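PDB 2WMF: fucolectin-related protein from Streptococcus pneumoniae, which probably hydrolyses host blood-group carbohydrate antigens as a family 98 glycoside hydrolase, in keeping with a role in fucose utilization. Local coordinates for residues 29-34 with 174-179; 56-61 with 301-306; 123-128 with 154-159; 253-258 with 486-491; 478-483 with 576-581. All coordinates share one frame; numbering follows the deposited sequence.

Contact 1: residues 29-34 with 174-179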
# COMPACT_ATOMS: atom_id res chain seq x y z
N MET A 29 -21.44 4.92 -11.40
CA MET A 29 -20.34 4.07 -10.99
C MET A 29 -20.83 3.09 -9.92
O MET A 29 -21.62 3.42 -9.00
CB MET A 29 -19.19 4.93 -10.49
CG MET A 29 -18.59 5.84 -11.54
SD MET A 29 -17.85 4.98 -12.93
CE MET A 29 -16.51 4.06 -12.12
N ARG A 30 -20.36 1.85 -10.05
CA ARG A 30 -20.69 0.81 -9.10
C ARG A 30 -20.00 0.93 -7.74
O ARG A 30 -20.47 0.38 -6.76
CB ARG A 30 -20.37 -0.57 -9.71
CG ARG A 30 -21.23 -0.91 -10.93
CD ARG A 30 -21.03 -2.38 -11.41
NE ARG A 30 -21.95 -2.68 -12.52
CZ ARG A 30 -22.59 -3.83 -12.72
NH1 ARG A 30 -22.42 -4.88 -11.97
NH2 ARG A 30 -23.48 -3.89 -13.71
N THR A 31 -18.84 1.60 -7.75
CA THR A 31 -18.05 1.92 -6.55
C THR A 31 -17.60 3.36 -6.69
O THR A 31 -17.19 3.76 -7.78
CB THR A 31 -16.80 1.00 -6.43
OG1 THR A 31 -17.18 -0.37 -6.62
CG2 THR A 31 -16.10 1.23 -5.06
N THR A 32 -17.73 4.15 -5.62
CA THR A 32 -17.21 5.50 -5.57
C THR A 32 -15.80 5.38 -4.95
O THR A 32 -15.65 4.95 -3.81
CB THR A 32 -18.09 6.40 -4.73
OG1 THR A 32 -19.36 6.52 -5.39
CG2 THR A 32 -17.49 7.76 -4.54
N ILE A 33 -14.80 5.70 -5.76
CA ILE A 33 -13.39 5.64 -5.35
C ILE A 33 -12.76 7.00 -5.59
O ILE A 33 -12.71 7.48 -6.73
CB ILE A 33 -12.57 4.58 -6.16
CG1 ILE A 33 -13.26 3.22 -6.11
CG2 ILE A 33 -11.13 4.53 -5.62
CD1 ILE A 33 -12.61 2.13 -6.98
N ASN A 34 -12.30 7.64 -4.52
CA ASN A 34 -11.62 8.91 -4.58
C ASN A 34 -10.98 9.14 -3.20
O ASN A 34 -11.10 8.30 -2.31
CB ASN A 34 -12.56 10.08 -4.94
CG ASN A 34 -13.74 10.20 -4.00
OD1 ASN A 34 -13.54 10.35 -2.80
ND2 ASN A 34 -14.98 10.19 -4.55
N GLY A 174 -20.07 0.89 -15.48
CA GLY A 174 -19.70 1.69 -14.32
C GLY A 174 -18.77 0.98 -13.36
O GLY A 174 -18.70 1.34 -12.18
N ALA A 175 -18.06 -0.01 -13.88
CA ALA A 175 -17.18 -0.83 -13.09
C ALA A 175 -15.73 -0.36 -13.17
O ALA A 175 -15.40 0.57 -13.93
CB ALA A 175 -17.30 -2.29 -13.55
N HIS A 176 -14.86 -0.99 -12.37
CA HIS A 176 -13.41 -0.67 -12.37
C HIS A 176 -12.55 -1.85 -12.83
O HIS A 176 -12.77 -2.99 -12.44
CB HIS A 176 -12.95 -0.24 -10.98
CG HIS A 176 -13.42 1.12 -10.57
ND1 HIS A 176 -14.60 1.33 -9.87
CD2 HIS A 176 -12.86 2.34 -10.77
CE1 HIS A 176 -14.75 2.64 -9.68
NE2 HIS A 176 -13.70 3.27 -10.21
N PHE A 177 -11.55 -1.53 -13.64
CA PHE A 177 -10.49 -2.44 -14.03
C PHE A 177 -9.28 -2.04 -13.21
O PHE A 177 -8.81 -0.89 -13.27
CB PHE A 177 -10.18 -2.31 -15.53
CG PHE A 177 -9.15 -3.33 -16.05
CD1 PHE A 177 -9.57 -4.57 -16.47
CD2 PHE A 177 -7.78 -3.05 -16.03
CE1 PHE A 177 -8.67 -5.53 -16.94
CE2 PHE A 177 -6.87 -3.97 -16.49
CZ PHE A 177 -7.30 -5.22 -16.93
N ILE A 178 -8.78 -2.99 -12.43
CA ILE A 178 -7.67 -2.74 -11.47
C ILE A 178 -6.46 -3.58 -11.90
O ILE A 178 -6.54 -4.81 -11.90
CB ILE A 178 -8.06 -3.03 -10.01
CG1 ILE A 178 -9.31 -2.23 -9.64
CG2 ILE A 178 -6.87 -2.73 -9.04
CD1 ILE A 178 -9.74 -2.38 -8.20
N TRP A 179 -5.37 -2.89 -12.24
CA TRP A 179 -4.15 -3.54 -12.75
C TRP A 179 -2.98 -3.39 -11.75
O TRP A 179 -2.49 -2.29 -11.58
CB TRP A 179 -3.74 -2.96 -14.12
CG TRP A 179 -2.70 -3.75 -14.86
CD1 TRP A 179 -1.81 -4.67 -14.34
CD2 TRP A 179 -2.43 -3.69 -16.27
NE1 TRP A 179 -1.01 -5.16 -15.33
CE2 TRP A 179 -1.35 -4.57 -16.52
CE3 TRP A 179 -2.98 -2.96 -17.34
CZ2 TRP A 179 -0.85 -4.77 -17.81
CZ3 TRP A 179 -2.49 -3.14 -18.60
CH2 TRP A 179 -1.42 -4.04 -18.83
O HOH W 1 -16.74 -0.46 -9.28
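M29, T31 and I33 close round the imidazole of H176, while R30 ties its backbone to G174. The direct hydrogen bond runs from R30 N to G174 O, 2.7 Å long and almost straight at 178°, although the donor lies 31° out of the carbonyl plane. The same oxygen receives a weaker CA-H...O approach from M29 CA at 3.4 Å. Beyond the backbone, R30 runs on to Y173 O, which its NE binds, and its terminal nitrogens reach carbonyls of F137, Y140 and L143.

Apolar contact centres on the ring. I33 CD1 sits over the middle of one face, a CH-pi contact only 9° off the normal, with I33 CD1 3.5 Å from H176 CE1. M29 is bent at both chi2 and chi3, which curls its methyl CE to 3.3 Å from H176 CE1, in an oblique approach.

Polar contact uses the rim of the same ring. T31 O lies in the ring plane, 3.3 Å from H176 CE1. Water 1, also in plane, joins H176 ND1 at 2.9 Å to T31 OG1, where hydroxyl and water are 2.7 Å apart.

H176 opens strand 176-180. I33 O accepts from ND2 of N237, first residue of strand 237-243, and the I33 side chain touches T288, just before strand 289-293. Segment 29-34 thus crosses the N-terminal end of an eight-stranded parallel barrel, the (beta/alpha)8 fold.

Contact 2: residues 56-61 with 301-306; sequences GNTLKG and TNDVPT
A type I' turn, T301 to V304, joins the two strands of a short hairpin and sets D303 against N57 and T58, the residues leading into helix 59-64. T58 is the N-cap of that helix, and the D303 carboxylate grips it with both oxygens. OD1 of D303 accepts from T58 N at 2.8 Å, while OD2 of D303 accepts from T58 OG1 at 2.6 Å. Both donors arrive on the syn side, somewhat out of the carboxylate plane. The threonine hydroxyl in turn accepts from G61 N, the capping bond proper, with T58 OG1 and G61 N 2.9 Å apart. It can do so because OG1 stands between the backbone N and the carbonyl carbon (chi1 65°).

N57 answers in the reverse direction: N57 OD1 takes D303 N at 3.0 Å, in the carbonyl plane. The N57 amide and D303 carboxylate run antiparallel alongside one another in offset planes only 4° from parallel, and N57 ND2 is held by M300 O. Beside them, N302 CA makes a CA-H...O contact of 3.3 Å with G56 O. Water 3 donates to both G61 O and D303 O.

T58 OG1 donates to D303 OD2 and accepts from G61 N, so carboxylate, hydroxyl and helix N-terminus form a chain of hydrogen bonds. A negative D303 here would probably be stabilised by the helix dipole, and its two-oxygen grip limits rotation of the carboxylate.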
# COMPACT_ATOMS: atom_id res chain seq x y z
N GLY A 56 -8.99 -22.16 4.54
CA GLY A 56 -10.08 -22.41 5.47
C GLY A 56 -11.13 -21.31 5.56
O GLY A 56 -11.92 -21.28 6.49
N ASN A 57 -11.12 -20.40 4.59
CA ASN A 57 -11.99 -19.25 4.65
C ASN A 57 -13.30 -19.47 3.91
O ASN A 57 -13.44 -20.38 3.08
CB ASN A 57 -11.21 -18.04 4.08
CG ASN A 57 -10.05 -17.60 4.96
OD1 ASN A 57 -10.08 -17.82 6.17
ND2 ASN A 57 -9.05 -16.93 4.38
N THR A 58 -14.26 -18.61 4.23
CA THR A 58 -15.54 -18.53 3.50
C THR A 58 -15.83 -17.09 3.06
O THR A 58 -15.31 -16.16 3.65
CB THR A 58 -16.74 -19.03 4.37
OG1 THR A 58 -16.96 -18.18 5.53
CG2 THR A 58 -16.50 -20.46 4.79
N LEU A 59 -16.70 -16.90 2.06
CA LEU A 59 -17.11 -15.56 1.65
C LEU A 59 -17.83 -14.84 2.78
O LEU A 59 -17.55 -13.65 3.06
CB LEU A 59 -17.97 -15.64 0.38
CG LEU A 59 -18.35 -14.32 -0.26
CD1 LEU A 59 -17.13 -13.50 -0.63
CD2 LEU A 59 -19.20 -14.62 -1.50
N LYS A 60 -18.80 -15.52 3.44
CA LYS A 60 -19.52 -14.93 4.55
C LYS A 60 -18.53 -14.48 5.65
O LYS A 60 -18.63 -13.38 6.18
CB LYS A 60 -20.55 -15.94 5.10
CG LYS A 60 -21.35 -15.43 6.24
CD LYS A 60 -22.60 -16.34 6.44
CE LYS A 60 -23.47 -15.82 7.54
NZ LYS A 60 -22.84 -16.05 8.87
N GLY A 61 -17.54 -15.32 5.95
CA GLY A 61 -16.56 -14.98 6.97
C GLY A 61 -15.67 -13.80 6.59
O GLY A 61 -15.30 -12.99 7.46
N THR A 301 -7.20 -16.62 8.26
CA THR A 301 -7.20 -18.06 8.04
C THR A 301 -8.30 -18.64 8.92
O THR A 301 -8.56 -18.17 10.06
CB THR A 301 -5.83 -18.76 8.33
OG1 THR A 301 -5.55 -18.69 9.72
CG2 THR A 301 -4.65 -18.11 7.43
N ASN A 302 -8.94 -19.66 8.40
CA ASN A 302 -10.05 -20.35 9.10
C ASN A 302 -11.12 -19.36 9.61
O ASN A 302 -11.72 -19.53 10.69
CB ASN A 302 -9.49 -21.21 10.23
CG ASN A 302 -8.64 -22.34 9.72
OD1 ASN A 302 -8.89 -22.86 8.62
ND2 ASN A 302 -7.60 -22.70 10.47
N ASP A 303 -11.36 -18.33 8.79
CA ASP A 303 -12.28 -17.23 9.10
C ASP A 303 -11.96 -16.44 10.38
O ASP A 303 -12.79 -15.70 10.90
CB ASP A 303 -13.73 -17.77 9.12
CG ASP A 303 -14.34 -17.92 7.73
OD1 ASP A 303 -13.79 -17.40 6.75
OD2 ASP A 303 -15.42 -18.56 7.61
N VAL A 304 -10.70 -16.53 10.83
CA VAL A 304 -10.20 -15.77 11.95
C VAL A 304 -9.25 -14.67 11.44
O VAL A 304 -8.16 -14.97 10.94
CB VAL A 304 -9.41 -16.65 12.92
CG1 VAL A 304 -8.93 -15.83 14.15
CG2 VAL A 304 -10.30 -17.85 13.36
N PRO A 305 -9.68 -13.41 11.49
CA PRO A 305 -8.80 -12.33 11.01
C PRO A 305 -7.53 -12.23 11.82
O PRO A 305 -7.53 -12.51 13.02
CB PRO A 305 -9.68 -11.06 11.17
CG PRO A 305 -11.10 -11.56 11.18
CD PRO A 305 -11.02 -12.91 11.87
N THR A 306 -6.44 -11.90 11.15
CA THR A 306 -5.13 -11.85 11.78
C THR A 306 -4.85 -10.50 12.42
O THR A 306 -5.48 -9.47 12.06
CB THR A 306 -4.03 -12.12 10.73
OG1 THR A 306 -4.03 -11.03 9.79
CG2 THR A 306 -4.19 -13.48 10.02
O HOH W 2 -14.49 -21.39 7.64
O HOH W 3 -14.65 -13.79 10.01

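Contact 3: residues 123-128 with 154-159; sequences GERNTV and IYNNQL
R125 lays its guanidinium over the side-chain amide of N156, and G123 supplies the backbone against which that amide is set. They lie in a pair of loops beyond the C-terminal ends of barrel strands 115-121 and 143-149. The two planes are 23° apart and stacked, with N156 ND2 lying over the centre of the guanidinium, 3.3 Å from R125 CZ. The arginine is extended from CG to NE, which carries the flat group across to N156. Its aliphatic part crosses Q158 at about a right angle: R125 CB is 3.5 Å from Q158 OE1, and the guanidinium and glutamine amide planes stand 86° apart.

N156 is placed by its torsion: CG lies between the backbone N and the carbonyl carbon (chi1 69°), which directs OD1 to Q158 N and ND2 to G123 O. N156 OD1 accepts from Q158 N at 2.9 Å, a capping bond at the turn into helix 159-172. N156 ND2 makes a weak hydrogen bond of 2.9 Å to G123 O.

G123, with positive phi, packs its CA 3.6 Å from I154 O and its carbonyl carbon 3.9 Å from L159 CD2. Its N is bound by N151 OD1.

R125 NH2 and N156 ND2 are both donors, which rules out a hydrogen bond between them. No salt bridge joins the segments; stacking, close packing and the weak N156 to G123 bond appear to hold them.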
# COMPACT_ATOMS: atom_id res chain seq x y z
N GLY A 123 0.76 -13.56 -17.55
CA GLY A 123 0.93 -13.71 -18.97
C GLY A 123 -0.15 -14.44 -19.73
O GLY A 123 -0.04 -14.59 -20.97
N GLU A 124 -1.22 -14.85 -19.05
CA GLU A 124 -2.21 -15.67 -19.75
C GLU A 124 -2.89 -14.91 -20.88
O GLU A 124 -3.44 -13.84 -20.68
CB GLU A 124 -3.24 -16.24 -18.78
CG GLU A 124 -4.28 -17.13 -19.44
CD GLU A 124 -3.66 -18.35 -20.11
OE1 GLU A 124 -2.85 -19.05 -19.46
OE2 GLU A 124 -3.99 -18.56 -21.29
N ARG A 125 -2.87 -15.49 -22.09
CA ARG A 125 -3.43 -14.89 -23.29
C ARG A 125 -4.89 -15.34 -23.51
O ARG A 125 -5.65 -14.60 -24.13
CB ARG A 125 -2.60 -15.32 -24.51
CG ARG A 125 -1.14 -14.81 -24.50
CD ARG A 125 -0.29 -15.57 -25.49
NE ARG A 125 1.12 -15.23 -25.47
CZ ARG A 125 1.98 -15.65 -24.54
NH1 ARG A 125 1.56 -16.43 -23.55
NH2 ARG A 125 3.26 -15.30 -24.60
N ASN A 126 -5.24 -16.52 -23.02
CA ASN A 126 -6.58 -17.10 -23.30
C ASN A 126 -7.46 -17.03 -22.06
O ASN A 126 -7.80 -18.05 -21.43
CB ASN A 126 -6.42 -18.53 -23.85
CG ASN A 126 -5.71 -18.56 -25.19
OD1 ASN A 126 -4.74 -19.29 -25.38
ND2 ASN A 126 -6.17 -17.73 -26.13
N THR A 127 -7.81 -15.79 -21.71
CA THR A 127 -8.62 -15.46 -20.54
C THR A 127 -10.08 -15.39 -20.96
O THR A 127 -10.38 -15.47 -22.17
CB THR A 127 -8.14 -14.15 -19.92
OG1 THR A 127 -7.98 -13.14 -20.94
CG2 THR A 127 -6.78 -14.40 -19.19
N VAL A 128 -10.99 -15.21 -20.00
CA VAL A 128 -12.43 -15.26 -20.30
C VAL A 128 -12.80 -14.20 -21.32
O VAL A 128 -12.23 -13.09 -21.35
CB VAL A 128 -13.33 -15.17 -19.01
CG1 VAL A 128 -13.16 -16.42 -18.16
CG2 VAL A 128 -13.04 -13.91 -18.22
N ILE A 154 6.88 -12.18 -17.08
CA ILE A 154 6.27 -13.02 -18.13
C ILE A 154 5.45 -12.16 -19.11
O ILE A 154 4.31 -12.46 -19.47
CB ILE A 154 5.49 -14.20 -17.48
CG1 ILE A 154 5.02 -15.23 -18.48
CG2 ILE A 154 4.33 -13.72 -16.59
CD1 ILE A 154 4.93 -16.64 -17.86
N TYR A 155 6.05 -11.05 -19.51
CA TYR A 155 5.37 -10.07 -20.36
C TYR A 155 5.13 -10.65 -21.77
O TYR A 155 5.99 -11.36 -22.33
CB TYR A 155 6.18 -8.79 -20.46
CG TYR A 155 5.54 -7.77 -21.36
CD1 TYR A 155 4.39 -7.10 -20.94
CD2 TYR A 155 6.02 -7.49 -22.66
CE1 TYR A 155 3.75 -6.18 -21.77
CE2 TYR A 155 5.37 -6.54 -23.49
CZ TYR A 155 4.24 -5.88 -23.01
OH TYR A 155 3.50 -4.95 -23.77
N ASN A 156 4.01 -10.28 -22.37
CA ASN A 156 3.79 -10.47 -23.82
C ASN A 156 2.89 -9.35 -24.35
O ASN A 156 2.27 -8.61 -23.57
CB ASN A 156 3.23 -11.86 -24.13
CG ASN A 156 1.81 -12.04 -23.64
OD1 ASN A 156 0.89 -11.35 -24.13
ND2 ASN A 156 1.60 -12.93 -22.67
N ASN A 157 2.86 -9.22 -25.66
CA ASN A 157 2.22 -8.06 -26.30
C ASN A 157 0.68 -8.12 -26.35
O ASN A 157 0.06 -7.17 -26.85
CB ASN A 157 2.77 -7.84 -27.71
CG ASN A 157 2.43 -8.97 -28.68
OD1 ASN A 157 1.46 -9.73 -28.52
ND2 ASN A 157 3.25 -9.07 -29.74
N GLN A 158 0.07 -9.18 -25.85
CA GLN A 158 -1.40 -9.27 -25.77
C GLN A 158 -2.01 -8.67 -24.47
O GLN A 158 -3.21 -8.43 -24.39
CB GLN A 158 -1.88 -10.70 -25.94
CG GLN A 158 -1.47 -11.36 -27.25
CD GLN A 158 -2.12 -12.71 -27.50
OE1 GLN A 158 -3.24 -13.01 -27.06
NE2 GLN A 158 -1.42 -13.55 -28.27
N LEU A 159 -1.18 -8.49 -23.44
CA LEU A 159 -1.68 -8.11 -22.13
C LEU A 159 -2.29 -6.72 -22.12
O LEU A 159 -3.37 -6.53 -21.56
CB LEU A 159 -0.55 -8.21 -21.11
CG LEU A 159 0.07 -9.61 -20.96
CD1 LEU A 159 1.20 -9.54 -19.92
CD2 LEU A 159 -0.98 -10.70 -20.64

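Contact 4: residues 253-258 with 486-491; sequences TNTFET and TDKTAM
N254 gives the one direct hydrogen bond across this contact, from its ND2 to T489 OG1 at 3.0 Å. The angle at the hydrogen is 154° and the acceptor lies near the amide plane, so the asparagine uses its N-H in a favourable direction. Its other arm, N254 OD1, rests 3.3 Å from K488 CB. With CG anti to the backbone N (chi1 -162°), the amide reaches out to both residues at once.

Water widens the first shell. Water 4 donates to N254 OD1, accepts from K488 N at 3.0 Å and is hydrogen-bonded to T255 OG1. Water 5 links T255 OG1 to K488 NZ.

The second shell fixes these groups. T489 OG1 donates to the syn lone pair of D487 OD1 at 2.6 Å, and T489 N reaches the same oxygen from above the carboxylate plane, a capping bond. K488 bends at chi2 and chi4, bringing K488 NZ back to T486 O at 2.8 Å and on to a salt bridge with E272. On the facing loop, a type II turn is closed by E257 N to N254 O at 2.9 Å, and E257 OE1 receives both N254 N and T253 OG1.

The contact thus links a barrel-region loop to a D487-capped helix start in the C-terminal region. The turn follows helix 245-249 and meets T489, first residue of helix 489-493, and K488 just before it; W492 also touches T253 and N254, and E272 opens helix 272-283.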
# COMPACT_ATOMS: atom_id res chain seq x y z
N THR A 253 13.86 -13.54 7.66
CA THR A 253 13.18 -14.52 8.53
C THR A 253 12.58 -13.82 9.75
O THR A 253 11.85 -12.83 9.60
CB THR A 253 14.12 -15.70 8.83
OG1 THR A 253 15.34 -15.21 9.40
CG2 THR A 253 14.38 -16.47 7.55
N ASN A 254 12.91 -14.23 10.97
CA ASN A 254 12.45 -13.50 12.16
C ASN A 254 12.96 -12.07 12.14
O ASN A 254 14.04 -11.78 11.57
CB ASN A 254 12.92 -14.23 13.42
CG ASN A 254 12.15 -13.82 14.66
OD1 ASN A 254 11.20 -13.04 14.60
ND2 ASN A 254 12.58 -14.34 15.80
N THR A 255 12.26 -11.14 12.77
CA THR A 255 12.67 -9.74 12.71
C THR A 255 14.14 -9.59 13.16
O THR A 255 14.51 -10.05 14.25
CB THR A 255 11.76 -8.84 13.59
OG1 THR A 255 10.44 -9.36 13.53
CG2 THR A 255 11.79 -7.38 13.11
N PHE A 256 14.92 -8.89 12.31
CA PHE A 256 16.34 -8.60 12.52
C PHE A 256 17.32 -9.79 12.40
O PHE A 256 18.54 -9.62 12.51
CB PHE A 256 16.58 -7.89 13.84
CG PHE A 256 15.61 -6.75 14.13
CD1 PHE A 256 15.51 -5.70 13.21
CD2 PHE A 256 14.90 -6.69 15.31
CE1 PHE A 256 14.64 -4.66 13.43
CE2 PHE A 256 14.05 -5.62 15.56
CZ PHE A 256 13.92 -4.59 14.62
N GLU A 257 16.79 -10.97 12.17
CA GLU A 257 17.58 -12.21 12.18
C GLU A 257 18.35 -12.39 10.88
O GLU A 257 17.86 -12.08 9.78
CB GLU A 257 16.65 -13.41 12.43
CG GLU A 257 17.30 -14.79 12.45
CD GLU A 257 16.25 -15.85 12.68
OE1 GLU A 257 15.31 -16.01 11.85
OE2 GLU A 257 16.38 -16.53 13.71
N THR A 258 19.57 -12.90 11.00
CA THR A 258 20.38 -13.31 9.84
C THR A 258 20.78 -14.79 10.00
O THR A 258 20.73 -15.36 11.10
CB THR A 258 21.65 -12.47 9.66
OG1 THR A 258 22.52 -12.71 10.78
CG2 THR A 258 21.34 -10.98 9.55
N THR A 486 4.25 -7.94 16.33
CA THR A 486 4.23 -9.16 17.17
C THR A 486 5.61 -9.84 17.08
O THR A 486 6.28 -9.74 16.04
CB THR A 486 3.12 -10.13 16.74
OG1 THR A 486 3.38 -10.61 15.39
CG2 THR A 486 1.76 -9.49 16.87
N ASP A 487 6.00 -10.56 18.13
CA ASP A 487 7.21 -11.38 18.11
C ASP A 487 6.95 -12.65 17.28
O ASP A 487 6.02 -13.42 17.57
CB ASP A 487 7.57 -11.75 19.56
CG ASP A 487 8.81 -12.60 19.66
OD1 ASP A 487 9.56 -12.70 18.66
OD2 ASP A 487 9.03 -13.15 20.78
N LYS A 488 7.75 -12.84 16.22
CA LYS A 488 7.58 -13.96 15.30
C LYS A 488 8.42 -15.18 15.72
O LYS A 488 8.49 -16.17 15.00
CB LYS A 488 8.00 -13.57 13.88
CG LYS A 488 7.35 -12.24 13.32
CD LYS A 488 5.84 -12.34 13.34
CE LYS A 488 5.15 -11.12 12.74
NZ LYS A 488 5.53 -9.81 13.35
N THR A 489 9.10 -15.08 16.87
CA THR A 489 10.00 -16.15 17.33
C THR A 489 9.28 -17.51 17.46
O THR A 489 9.82 -18.53 16.99
CB THR A 489 10.68 -15.76 18.70
OG1 THR A 489 11.40 -14.52 18.56
CG2 THR A 489 11.62 -16.87 19.15
N ALA A 490 8.09 -17.54 18.06
CA ALA A 490 7.40 -18.83 18.23
C ALA A 490 7.17 -19.54 16.88
O ALA A 490 7.40 -20.74 16.73
CB ALA A 490 6.09 -18.66 18.98
N MET A 491 6.73 -18.78 15.88
CA MET A 491 6.43 -19.36 14.60
C MET A 491 7.73 -19.95 13.99
O MET A 491 7.74 -21.07 13.41
CB MET A 491 5.83 -18.29 13.67
CG MET A 491 5.54 -18.79 12.26
SD MET A 491 4.81 -17.50 11.24
CE MET A 491 6.11 -16.25 11.36
O HOH W 4 9.91 -10.86 15.73
O HOH W 5 7.96 -8.93 12.14

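Contact 5: residues 478-483 with 576-581; sequences HILLNN and MVEMSI
This is an antiparallel strand pairing in the C-terminal beta region, in which residues 478-482 run beside 576-580. Their short axes come within 4.7 Å and their directions differ by 169°. I479 with M579 and L481 with V577 are the hydrogen-bonded pairs. In the second, L481 N meets V577 O at 2.8 Å, and V577 N returns to L481 O at 2.9 Å.

The face carrying I479, L481, V577 and M579 is apolar. L481 CD1 lies 3.9 Å from the methyl CE of M579, whose chain bends at chi3, and I479 CD1 meets I581 CD1 at 3.6 Å.

The face carrying H478, L480, N482, M576, E578 and S580 is mixed. L480 CD1 lies 3.2 Å from M576 CE, tighter than usual carbon contact. M579 O stands over one face of the H478 ring, offset toward the rim, while E578 OE2 lies at the ring edge, 3.6 Å from H478 NE2. N482 places ND2 3.5 Å from M576 CB, and its OD1 turns back to Y484 N.

Strand 467-472 pairs with the edge of 477-482 opposite to 576-580, and 546-549 flanks 576-580. The apolar face packs on strands 529-536 and 566-573 of a second antiparallel sheet, forming a beta sandwich.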
# COMPACT_ATOMS: atom_id res chain seq x y z
N HIS A 478 -3.21 16.86 17.08
CA HIS A 478 -3.63 15.47 17.22
C HIS A 478 -2.51 14.59 16.79
O HIS A 478 -1.97 14.79 15.70
CB HIS A 478 -4.89 15.11 16.44
CG HIS A 478 -5.26 13.68 16.66
ND1 HIS A 478 -6.06 13.26 17.71
CD2 HIS A 478 -4.78 12.55 16.08
CE1 HIS A 478 -6.12 11.93 17.70
NE2 HIS A 478 -5.37 11.47 16.71
N ILE A 479 -2.15 13.63 17.65
CA ILE A 479 -0.98 12.80 17.39
C ILE A 479 -1.41 11.33 17.38
O ILE A 479 -2.07 10.86 18.33
CB ILE A 479 0.15 13.05 18.45
CG1 ILE A 479 0.66 14.54 18.34
CG2 ILE A 479 1.32 12.08 18.24
CD1 ILE A 479 0.90 15.19 19.61
N LEU A 480 -1.05 10.63 16.32
CA LEU A 480 -1.23 9.20 16.18
C LEU A 480 0.16 8.52 16.15
O LEU A 480 1.05 8.95 15.40
CB LEU A 480 -1.99 8.87 14.87
CG LEU A 480 -2.14 7.43 14.44
CD1 LEU A 480 -2.97 6.67 15.49
CD2 LEU A 480 -2.79 7.32 13.07
N LEU A 481 0.34 7.53 17.04
CA LEU A 481 1.54 6.68 17.07
C LEU A 481 1.10 5.25 16.83
O LEU A 481 0.07 4.79 17.39
CB LEU A 481 2.26 6.76 18.42
CG LEU A 481 2.62 8.12 19.02
CD1 LEU A 481 3.24 7.95 20.48
CD2 LEU A 481 3.50 8.95 18.05
N ASN A 482 1.87 4.52 16.03
CA ASN A 482 1.60 3.09 16.01
C ASN A 482 2.89 2.34 15.72
O ASN A 482 3.59 2.63 14.74
CB ASN A 482 0.50 2.76 14.97
CG ASN A 482 -0.14 1.39 15.20
OD1 ASN A 482 0.58 0.41 15.46
ND2 ASN A 482 -1.48 1.27 15.02
N ASN A 483 3.23 1.40 16.61
CA ASN A 483 4.40 0.58 16.41
C ASN A 483 4.13 -0.93 16.46
O ASN A 483 5.03 -1.72 16.74
CB ASN A 483 5.48 0.98 17.44
CG ASN A 483 5.13 0.55 18.86
OD1 ASN A 483 4.03 0.03 19.12
ND2 ASN A 483 6.04 0.78 19.77
N MET A 576 -1.24 0.90 18.85
CA MET A 576 -1.70 2.26 18.60
C MET A 576 -1.80 3.07 19.91
O MET A 576 -2.30 2.56 20.93
CB MET A 576 -3.09 2.20 17.93
CG MET A 576 -3.54 3.57 17.40
SD MET A 576 -5.18 3.46 16.63
CE MET A 576 -5.31 4.47 15.14
N VAL A 577 -1.40 4.35 19.83
CA VAL A 577 -1.64 5.34 20.90
C VAL A 577 -2.05 6.62 20.17
O VAL A 577 -1.44 7.00 19.17
CB VAL A 577 -0.38 5.56 21.82
CG1 VAL A 577 -0.62 6.64 22.89
CG2 VAL A 577 0.02 4.26 22.45
N GLU A 578 -3.11 7.27 20.67
CA GLU A 578 -3.60 8.53 20.10
C GLU A 578 -3.69 9.58 21.20
O GLU A 578 -4.05 9.26 22.32
CB GLU A 578 -5.01 8.35 19.53
CG GLU A 578 -5.13 7.40 18.39
CD GLU A 578 -6.50 7.39 17.73
OE1 GLU A 578 -7.37 6.59 18.20
OE2 GLU A 578 -6.67 8.16 16.74
N MET A 579 -3.36 10.83 20.88
CA MET A 579 -3.40 11.94 21.85
C MET A 579 -3.93 13.19 21.22
O MET A 579 -3.72 13.40 20.05
CB MET A 579 -1.99 12.35 22.25
CG MET A 579 -1.20 11.35 22.90
SD MET A 579 0.47 12.02 23.02
CE MET A 579 1.18 10.40 22.73
N SER A 580 -4.60 14.01 22.02
CA SER A 580 -4.98 15.39 21.65
C SER A 580 -4.35 16.28 22.72
O SER A 580 -4.50 16.02 23.92
CB SER A 580 -6.50 15.54 21.66
OG SER A 580 -6.91 16.85 21.33
N ILE A 581 -3.60 17.29 22.29
CA ILE A 581 -2.84 18.17 23.19
C ILE A 581 -3.22 19.65 22.87
O ILE A 581 -3.03 20.02 21.69
CB ILE A 581 -1.32 17.95 22.98
CG1 ILE A 581 -0.95 16.45 23.16
CG2 ILE A 581 -0.47 18.84 23.92
CD1 ILE A 581 0.57 16.15 23.02

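Contacts 1, 2 and 3 all belong to the (beta/alpha)8 barrel region. Contacts 1 and 2 interleave along the chain, and contact 3 is nested inside both. Contact 3 also touches contact 1, since W179 CH2 packs 4.2 Å from L159 O, although their centres are 23 Å apart. Contact 4 crosses from barrel loop 253-258 to segment 486-491 in the C-terminal part of the chain; its nearest atoms are about 8 Å from those of contact 2. Segment 486-491 follows soon after strand 477-482 of contact 5, so the chain leaves the sandwich to pack against the barrel and later returns to it. Contacts 3 and 5, with centres 46 Å apart, lie on opposite sides of the chain's centre.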